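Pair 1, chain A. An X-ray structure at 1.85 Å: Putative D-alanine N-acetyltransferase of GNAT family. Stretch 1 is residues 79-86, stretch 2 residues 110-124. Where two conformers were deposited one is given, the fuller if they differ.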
# COMPACT_ATOMS: atom_id res chain seq x y z
N MSE A 79 -8.79 0.73 -27.77
CA MSE A 79 -8.00 1.26 -26.66
C MSE A 79 -6.50 0.97 -26.93
O MSE A 79 -6.06 -0.17 -26.87
CB MSE A 79 -8.44 0.67 -25.32
CG MSE A 79 -7.69 1.29 -24.13
SE MSE A 79 -8.27 0.56 -22.47
CE MSE A 79 -10.09 1.34 -22.54
N ALA A 80 -5.73 2.01 -27.23
CA ALA A 80 -4.29 1.90 -27.50
C ALA A 80 -3.47 1.61 -26.21
O ALA A 80 -2.42 0.96 -26.25
CB ALA A 80 -3.81 3.16 -28.17
N GLY A 81 -3.99 2.09 -25.09
CA GLY A 81 -3.36 1.91 -23.80
C GLY A 81 -4.05 2.72 -22.71
O GLY A 81 -5.08 3.36 -22.94
N TYR A 82 -3.52 2.65 -21.50
CA TYR A 82 -4.14 3.39 -20.40
C TYR A 82 -3.20 3.47 -19.21
O TYR A 82 -2.19 2.75 -19.14
CB TYR A 82 -5.48 2.76 -19.97
CG TYR A 82 -5.37 1.61 -19.01
CD1 TYR A 82 -4.79 0.42 -19.38
CD2 TYR A 82 -5.91 1.71 -17.74
CE1 TYR A 82 -4.66 -0.63 -18.49
CE2 TYR A 82 -5.80 0.67 -16.84
CZ TYR A 82 -5.18 -0.49 -17.21
OH TYR A 82 -5.10 -1.52 -16.31
N ALA A 83 -3.56 4.35 -18.28
CA ALA A 83 -2.83 4.54 -17.02
C ALA A 83 -3.88 4.41 -15.90
O ALA A 83 -5.04 4.81 -16.09
CB ALA A 83 -2.21 5.86 -16.97
N CYS A 84 -3.49 3.83 -14.78
CA CYS A 84 -4.32 3.62 -13.60
C CYS A 84 -3.54 4.28 -12.45
O CYS A 84 -2.32 4.08 -12.26
CB CYS A 84 -4.52 2.11 -13.33
SG CYS A 84 -5.57 1.90 -11.87
N TYR A 85 -4.21 5.11 -11.67
CA TYR A 85 -3.54 5.81 -10.58
C TYR A 85 -4.53 6.25 -9.51
O TYR A 85 -5.72 6.13 -9.68
CB TYR A 85 -2.76 7.03 -11.14
CG TYR A 85 -3.63 8.18 -11.53
CD1 TYR A 85 -4.28 8.22 -12.74
CD2 TYR A 85 -3.86 9.22 -10.63
CE1 TYR A 85 -5.10 9.28 -13.05
CE2 TYR A 85 -4.64 10.25 -10.92
CZ TYR A 85 -5.27 10.29 -12.12
OH TYR A 85 -6.08 11.35 -12.35
N GLY A 86 -4.04 6.79 -8.39
CA GLY A 86 -4.96 7.23 -7.36
C GLY A 86 -4.31 7.87 -6.17
O GLY A 86 -3.11 7.76 -5.99
N GLY A 110 5.52 6.64 -28.22
CA GLY A 110 5.56 7.77 -27.29
C GLY A 110 4.25 7.89 -26.49
O GLY A 110 4.07 8.85 -25.73
N LEU A 111 3.34 6.92 -26.62
CA LEU A 111 2.05 6.92 -25.94
C LEU A 111 2.21 6.76 -24.42
O LEU A 111 1.43 7.32 -23.65
CB LEU A 111 1.17 5.82 -26.49
CG LEU A 111 -0.27 5.70 -25.95
CD1 LEU A 111 -1.12 6.94 -26.21
CD2 LEU A 111 -0.93 4.46 -26.52
N GLY A 112 3.20 5.97 -24.00
CA GLY A 112 3.46 5.77 -22.58
C GLY A 112 3.75 7.11 -21.93
O GLY A 112 3.14 7.42 -20.89
N ARG A 113 4.67 7.88 -22.52
CA ARG A 113 5.03 9.23 -22.01
C ARG A 113 3.85 10.20 -22.05
O ARG A 113 3.72 11.01 -21.14
CB ARG A 113 6.39 9.81 -22.55
CG ARG A 113 6.85 9.46 -24.00
CD ARG A 113 8.23 10.02 -24.41
NE ARG A 113 8.23 11.34 -25.05
CZ ARG A 113 8.30 11.51 -26.37
N ALA A 114 2.99 10.07 -23.07
CA ALA A 114 1.78 10.88 -23.22
C ALA A 114 0.77 10.56 -22.11
O ALA A 114 0.15 11.45 -21.56
CB ALA A 114 1.13 10.62 -24.58
N LEU A 115 0.58 9.27 -21.83
CA LEU A 115 -0.31 8.85 -20.74
C LEU A 115 0.20 9.34 -19.39
O LEU A 115 -0.59 9.84 -18.60
CB LEU A 115 -0.51 7.33 -20.75
CG LEU A 115 -1.49 6.81 -21.78
CD1 LEU A 115 -1.28 5.28 -22.04
CD2 LEU A 115 -2.92 7.13 -21.37
N LEU A 116 1.49 9.22 -19.12
CA LEU A 116 2.05 9.73 -17.87
C LEU A 116 1.84 11.27 -17.76
O LEU A 116 1.55 11.78 -16.69
CB LEU A 116 3.54 9.43 -17.76
CG LEU A 116 4.30 9.98 -16.55
CD1 LEU A 116 3.84 9.45 -15.18
CD2 LEU A 116 5.77 9.73 -16.75
N ALA A 117 2.08 12.00 -18.87
CA ALA A 117 1.87 13.45 -18.87
C ALA A 117 0.41 13.80 -18.47
O ALA A 117 0.14 14.75 -17.73
CB ALA A 117 2.25 14.06 -20.22
N GLU A 118 -0.54 13.01 -18.93
CA GLU A 118 -1.93 13.26 -18.56
C GLU A 118 -2.21 12.98 -17.06
O GLU A 118 -2.98 13.71 -16.41
CB GLU A 118 -2.87 12.45 -19.46
CG GLU A 118 -2.80 12.79 -20.94
CD GLU A 118 -2.92 14.29 -21.26
OE1 GLU A 118 -3.80 14.95 -20.72
OE2 GLU A 118 -2.10 14.78 -22.07
N VAL A 119 -1.64 11.89 -16.53
CA VAL A 119 -1.80 11.57 -15.13
C VAL A 119 -1.24 12.71 -14.29
O VAL A 119 -1.84 13.11 -13.31
CB VAL A 119 -1.09 10.24 -14.76
CG1 VAL A 119 -0.96 10.11 -13.26
CG2 VAL A 119 -1.84 9.03 -15.45
N VAL A 120 -0.05 13.19 -14.66
CA VAL A 120 0.62 14.30 -13.95
C VAL A 120 -0.22 15.58 -13.98
O VAL A 120 -0.32 16.26 -12.99
CB VAL A 120 2.02 14.54 -14.48
CG1 VAL A 120 2.61 15.84 -13.96
CG2 VAL A 120 2.89 13.36 -14.14
N HIS A 121 -0.85 15.86 -15.12
CA HIS A 121 -1.75 16.99 -15.27
C HIS A 121 -2.89 16.88 -14.28
O HIS A 121 -3.20 17.82 -13.55
CB HIS A 121 -2.31 17.00 -16.69
CG HIS A 121 -3.51 17.87 -16.88
ND1 HIS A 121 -4.79 17.42 -16.65
CD2 HIS A 121 -3.63 19.15 -17.33
CE1 HIS A 121 -5.65 18.39 -16.92
NE2 HIS A 121 -4.97 19.45 -17.34
N ASP A 122 -3.50 15.70 -14.24
CA ASP A 122 -4.63 15.46 -13.34
C ASP A 122 -4.31 15.54 -11.87
O ASP A 122 -5.11 16.03 -11.11
CB ASP A 122 -5.29 14.12 -13.63
CG ASP A 122 -5.90 14.04 -14.98
OD1 ASP A 122 -5.94 15.06 -15.73
OD2 ASP A 122 -6.38 12.94 -15.29
N VAL A 123 -3.15 15.00 -11.49
CA VAL A 123 -2.65 15.01 -10.13
C VAL A 123 -2.32 16.46 -9.74
O VAL A 123 -2.62 16.88 -8.63
CB VAL A 123 -1.43 14.07 -9.96
CG1 VAL A 123 -0.70 14.34 -8.67
CG2 VAL A 123 -1.88 12.60 -10.05
N ARG A 124 -1.67 17.20 -10.62
CA ARG A 124 -1.43 18.61 -10.35
C ARG A 124 -2.74 19.38 -10.08
O ARG A 124 -2.81 20.16 -9.12
CB ARG A 124 -0.71 19.27 -11.51
CG ARG A 124 0.73 18.98 -11.53
CD ARG A 124 1.43 19.49 -12.79
NE ARG A 124 2.88 19.34 -12.62
CZ ARG A 124 3.80 19.44 -13.59
NH1 ARG A 124 3.47 19.53 -14.89
NH2 ARG A 124 5.08 19.31 -13.25
O HOH W 1 -7.79 10.89 -14.15

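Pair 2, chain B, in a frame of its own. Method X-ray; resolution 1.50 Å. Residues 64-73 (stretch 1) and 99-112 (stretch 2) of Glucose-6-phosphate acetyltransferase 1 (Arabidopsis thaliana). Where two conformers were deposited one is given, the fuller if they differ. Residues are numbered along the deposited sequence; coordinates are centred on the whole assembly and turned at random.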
# COMPACT_ATOMS: atom_id res chain seq x y z
N ILE B 64 0.70 24.98 -3.11
CA ILE B 64 -0.07 23.76 -3.28
C ILE B 64 -1.26 23.78 -2.30
O ILE B 64 -1.10 23.97 -1.08
CB ILE B 64 0.82 22.54 -3.00
CG1 ILE B 64 2.11 22.59 -3.86
CG2 ILE B 64 0.03 21.20 -3.20
CD1 ILE B 64 1.86 22.68 -5.34
N ALA B 65 -2.43 23.59 -2.86
CA ALA B 65 -3.68 23.58 -2.12
C ALA B 65 -4.21 22.18 -1.73
O ALA B 65 -4.97 22.03 -0.81
CB ALA B 65 -4.77 24.28 -3.01
N ALA B 66 -3.86 21.18 -2.50
CA ALA B 66 -4.26 19.80 -2.20
C ALA B 66 -3.30 18.84 -2.83
O ALA B 66 -2.55 19.18 -3.77
CB ALA B 66 -5.72 19.55 -2.78
N THR B 67 -3.23 17.62 -2.30
CA THR B 67 -2.32 16.60 -2.78
C THR B 67 -2.86 15.21 -2.43
O THR B 67 -3.68 15.05 -1.52
CB THR B 67 -0.91 16.78 -2.21
OG1 THR B 67 -0.01 15.85 -2.87
CG2 THR B 67 -0.82 16.59 -0.69
N GLY B 68 -2.36 14.22 -3.19
CA GLY B 68 -2.65 12.81 -2.88
C GLY B 68 -1.75 12.01 -3.76
O GLY B 68 -1.33 12.42 -4.84
N SER B 69 -1.45 10.80 -3.30
CA SER B 69 -0.49 9.91 -3.96
C SER B 69 -1.11 8.56 -4.28
O SER B 69 -2.07 8.14 -3.61
CB SER B 69 0.69 9.65 -3.02
OG SER B 69 1.28 10.87 -2.60
N VAL B 70 -0.57 7.87 -5.27
CA VAL B 70 -0.92 6.41 -5.37
C VAL B 70 0.28 5.56 -5.73
O VAL B 70 1.08 5.95 -6.57
CB VAL B 70 -2.13 6.26 -6.39
CG1 VAL B 70 -1.72 6.60 -7.86
CG2 VAL B 70 -2.68 4.81 -6.28
N MET B 71 0.40 4.43 -5.08
CA MET B 71 1.45 3.48 -5.33
C MET B 71 0.81 2.21 -5.82
O MET B 71 -0.11 1.68 -5.11
CB MET B 71 2.27 3.25 -4.07
CG MET B 71 3.39 2.33 -4.45
SD MET B 71 4.55 2.17 -3.07
CE MET B 71 3.75 1.26 -2.13
N ILE B 72 1.26 1.73 -6.99
CA ILE B 72 0.68 0.54 -7.60
C ILE B 72 1.49 -0.66 -7.16
O ILE B 72 2.75 -0.72 -7.27
CB ILE B 72 0.58 0.69 -9.14
CG1 ILE B 72 -0.45 1.77 -9.45
CG2 ILE B 72 0.01 -0.57 -9.78
CD1 ILE B 72 -0.59 2.09 -11.03
N GLU B 73 0.75 -1.63 -6.61
CA GLU B 73 1.32 -2.89 -6.07
C GLU B 73 1.03 -4.01 -7.08
O GLU B 73 -0.15 -4.28 -7.33
CB GLU B 73 0.60 -3.23 -4.79
CG GLU B 73 1.19 -4.57 -4.18
CD GLU B 73 0.23 -5.17 -3.20
OE1 GLU B 73 0.38 -6.35 -2.80
OE2 GLU B 73 -0.77 -4.56 -2.79
N GLN B 99 -14.13 21.31 -3.26
CA GLN B 99 -14.17 20.07 -3.95
C GLN B 99 -12.79 19.62 -4.50
O GLN B 99 -12.67 18.84 -5.45
CB GLN B 99 -15.25 20.12 -5.01
CG GLN B 99 -16.68 20.33 -4.42
CD GLN B 99 -16.90 21.67 -3.73
OE1 GLN B 99 -16.42 22.70 -4.22
NE2 GLN B 99 -17.66 21.68 -2.62
N LEU B 100 -11.73 20.06 -3.83
CA LEU B 100 -10.40 19.68 -4.27
C LEU B 100 -10.05 18.23 -3.94
O LEU B 100 -9.36 17.56 -4.72
CB LEU B 100 -9.37 20.65 -3.67
CG LEU B 100 -9.51 22.15 -4.03
CD1 LEU B 100 -8.28 22.83 -3.48
CD2 LEU B 100 -9.61 22.37 -5.60
N GLY B 101 -10.49 17.75 -2.78
CA GLY B 101 -10.11 16.39 -2.48
C GLY B 101 -10.73 15.38 -3.41
O GLY B 101 -10.05 14.44 -3.83
N LYS B 102 -11.98 15.64 -3.86
CA LYS B 102 -12.59 14.73 -4.85
C LYS B 102 -11.77 14.74 -6.15
O LYS B 102 -11.59 13.71 -6.82
CB LYS B 102 -14.05 15.13 -5.10
CG LYS B 102 -14.77 14.29 -6.19
CD LYS B 102 -16.31 14.42 -5.97
CE LYS B 102 -17.12 13.50 -6.87
NZ LYS B 102 -17.09 13.93 -8.31
N LYS B 103 -11.35 15.94 -6.56
CA LYS B 103 -10.56 16.05 -7.80
C LYS B 103 -9.25 15.24 -7.71
O LYS B 103 -8.82 14.59 -8.68
CB LYS B 103 -10.28 17.55 -8.17
CG LYS B 103 -11.51 18.39 -8.51
CD LYS B 103 -11.09 19.81 -8.94
CE LYS B 103 -12.31 20.54 -9.50
NZ LYS B 103 -13.21 19.62 -10.29
N VAL B 104 -8.59 15.33 -6.55
CA VAL B 104 -7.37 14.55 -6.33
C VAL B 104 -7.66 13.07 -6.40
O VAL B 104 -6.98 12.36 -7.13
CB VAL B 104 -6.73 14.94 -5.02
CG1 VAL B 104 -5.59 13.96 -4.67
CG2 VAL B 104 -6.05 16.31 -5.16
N VAL B 105 -8.70 12.63 -5.69
CA VAL B 105 -8.95 11.20 -5.66
C VAL B 105 -9.33 10.68 -7.03
O VAL B 105 -8.90 9.58 -7.44
CB VAL B 105 -10.06 10.90 -4.63
CG1 VAL B 105 -10.56 9.47 -4.72
CG2 VAL B 105 -9.55 11.21 -3.24
N GLU B 106 -10.16 11.47 -7.75
CA GLU B 106 -10.53 11.01 -9.07
C GLU B 106 -9.36 10.96 -10.02
O GLU B 106 -9.27 10.06 -10.84
CB GLU B 106 -11.62 11.90 -9.68
CG GLU B 106 -12.97 11.63 -8.97
CD GLU B 106 -14.04 12.61 -9.42
OE1 GLU B 106 -13.70 13.71 -9.92
OE2 GLU B 106 -15.24 12.31 -9.28
N PHE B 107 -8.43 11.93 -9.92
CA PHE B 107 -7.23 11.87 -10.77
C PHE B 107 -6.44 10.56 -10.54
O PHE B 107 -5.99 9.91 -11.49
CB PHE B 107 -6.39 13.12 -10.46
CG PHE B 107 -5.10 13.27 -11.23
CD1 PHE B 107 -5.00 14.21 -12.26
CD2 PHE B 107 -3.93 12.57 -10.83
CE1 PHE B 107 -3.78 14.43 -12.89
CE2 PHE B 107 -2.69 12.77 -11.49
CZ PHE B 107 -2.58 13.70 -12.49
N LEU B 108 -6.26 10.21 -9.24
CA LEU B 108 -5.54 8.99 -8.96
C LEU B 108 -6.32 7.74 -9.35
O LEU B 108 -5.66 6.79 -9.80
CB LEU B 108 -5.25 8.99 -7.46
CG LEU B 108 -4.45 10.20 -6.93
CD1 LEU B 108 -4.43 10.26 -5.40
CD2 LEU B 108 -2.99 10.09 -7.41
N MET B 109 -7.64 7.75 -9.19
CA MET B 109 -8.41 6.57 -9.65
C MET B 109 -8.33 6.46 -11.16
O MET B 109 -8.12 5.36 -11.69
CB MET B 109 -9.85 6.76 -9.25
CG MET B 109 -10.07 6.60 -7.78
SD MET B 109 -11.85 7.00 -7.47
CE MET B 109 -11.82 6.23 -5.88
N ASP B 110 -8.38 7.59 -11.84
CA ASP B 110 -8.29 7.55 -13.31
C ASP B 110 -6.95 6.96 -13.76
O ASP B 110 -6.82 6.11 -14.65
CB ASP B 110 -8.41 8.99 -13.90
CG ASP B 110 -9.80 9.58 -13.83
OD1 ASP B 110 -10.80 8.87 -13.62
OD2 ASP B 110 -9.84 10.84 -13.95
N HIS B 111 -5.85 7.34 -13.10
CA HIS B 111 -4.57 6.80 -13.40
C HIS B 111 -4.54 5.26 -13.16
O HIS B 111 -4.07 4.48 -14.02
CB HIS B 111 -3.52 7.47 -12.45
CG HIS B 111 -2.16 6.95 -12.72
ND1 HIS B 111 -1.48 7.20 -13.91
CD2 HIS B 111 -1.41 6.07 -12.01
CE1 HIS B 111 -0.32 6.55 -13.86
NE2 HIS B 111 -0.26 5.85 -12.74
N CYS B 112 -5.06 4.82 -12.03
CA CYS B 112 -5.00 3.40 -11.76
C CYS B 112 -5.89 2.62 -12.75
O CYS B 112 -5.47 1.53 -13.15
CB CYS B 112 -5.53 3.13 -10.40
SG CYS B 112 -4.36 3.68 -9.10

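What backbone arrangement do the two pairs share? In each, a helix lies across one face of a strand, the two running in roughly the same direction: their N-to-C directions differ by 35° in pair 1 and 27° in pair 2, and the axes approach to 8.2 Å and 8.0 Å. Fourteen central residues superpose with an RMSD of 0.6 Å. The helix presents L111(A), L115(A) and V119(A) in pair 1 and, at the matching positions, L100(B), V104(B) and L108(B) in pair 2, each with its CA-to-CB bond toward the strand. No clear hydrogen bond joins the stretches directly in either pair, so the contact rests largely on apolar packing.

How is the first turn of the helix seated? A80(A) and A65(B) match, and both point toward the helix and meet the same leucine position: A80(A) CB lies 3.6 Å from L111(A) CD2, and A65(B) CB lies 3.8 Å from L100(B) CD1. The leucines differ in rotamer, t then p for L111(A) but m then t for L100(B). One position on, G81(A) matches A66(B). The alanine methyl fills space between two helix residues, with A66(B) CB 3.9 Å from L100(B) CB and 4.0 Å from V104(B) CG2. Where pair 1 has glycine, the leucine L115(A) packs on bare backbone, its CD1 3.8 Å from G81(A) C and 3.5 Å from Y82(A) N.

Where does the strand exchange alanine and glycine in the other sense? A83(A) matches G68(B). In pair 1 the methyl is part of the packing, with A83(A) CB 3.5 Å from V119(A) CG2. In pair 2 the helix side chains occupy that space themselves: V104(B) CG1 comes to 3.6 Å from G68(B) N, and L108(B) CD1 to 3.6 Å from G68(B) C. An ideal CB on G68(B) would sit 2.6 Å from V104(B) CG1, a clash, and 3.2 Å from L108(B) CD1. Thus the smaller strand residue here accompanies a leucine at the position where pair 1 has V119(A).

How do a tyrosine and a valine fill the matching place at the far end? Y85(A), with the largest covered area in pair 1, lays one ring face against V119(A): CG1 of V119(A) is 3.9 Å from the centroid of the Y85(A) ring, a CH-pi contact. Its ring also reaches V123(A), with Y85(A) CE2 3.7 Å from V123(A) CG2. The hydroxyl extends to D122(A), where a water bridges the side chains, 2.5 Å from Y85(A) OH and 2.7 Å from D122(A) OD2, donating to the carboxylate. V70(B) instead makes a compact apolar contact: V70(B) CG1 is 3.7 Å from L108(B) CD2, and V70(B) CG2 is 3.5 Å from C112(B) SG. H111(B), matching D122(A), places CD2 4.2 Å from V70(B) CG1.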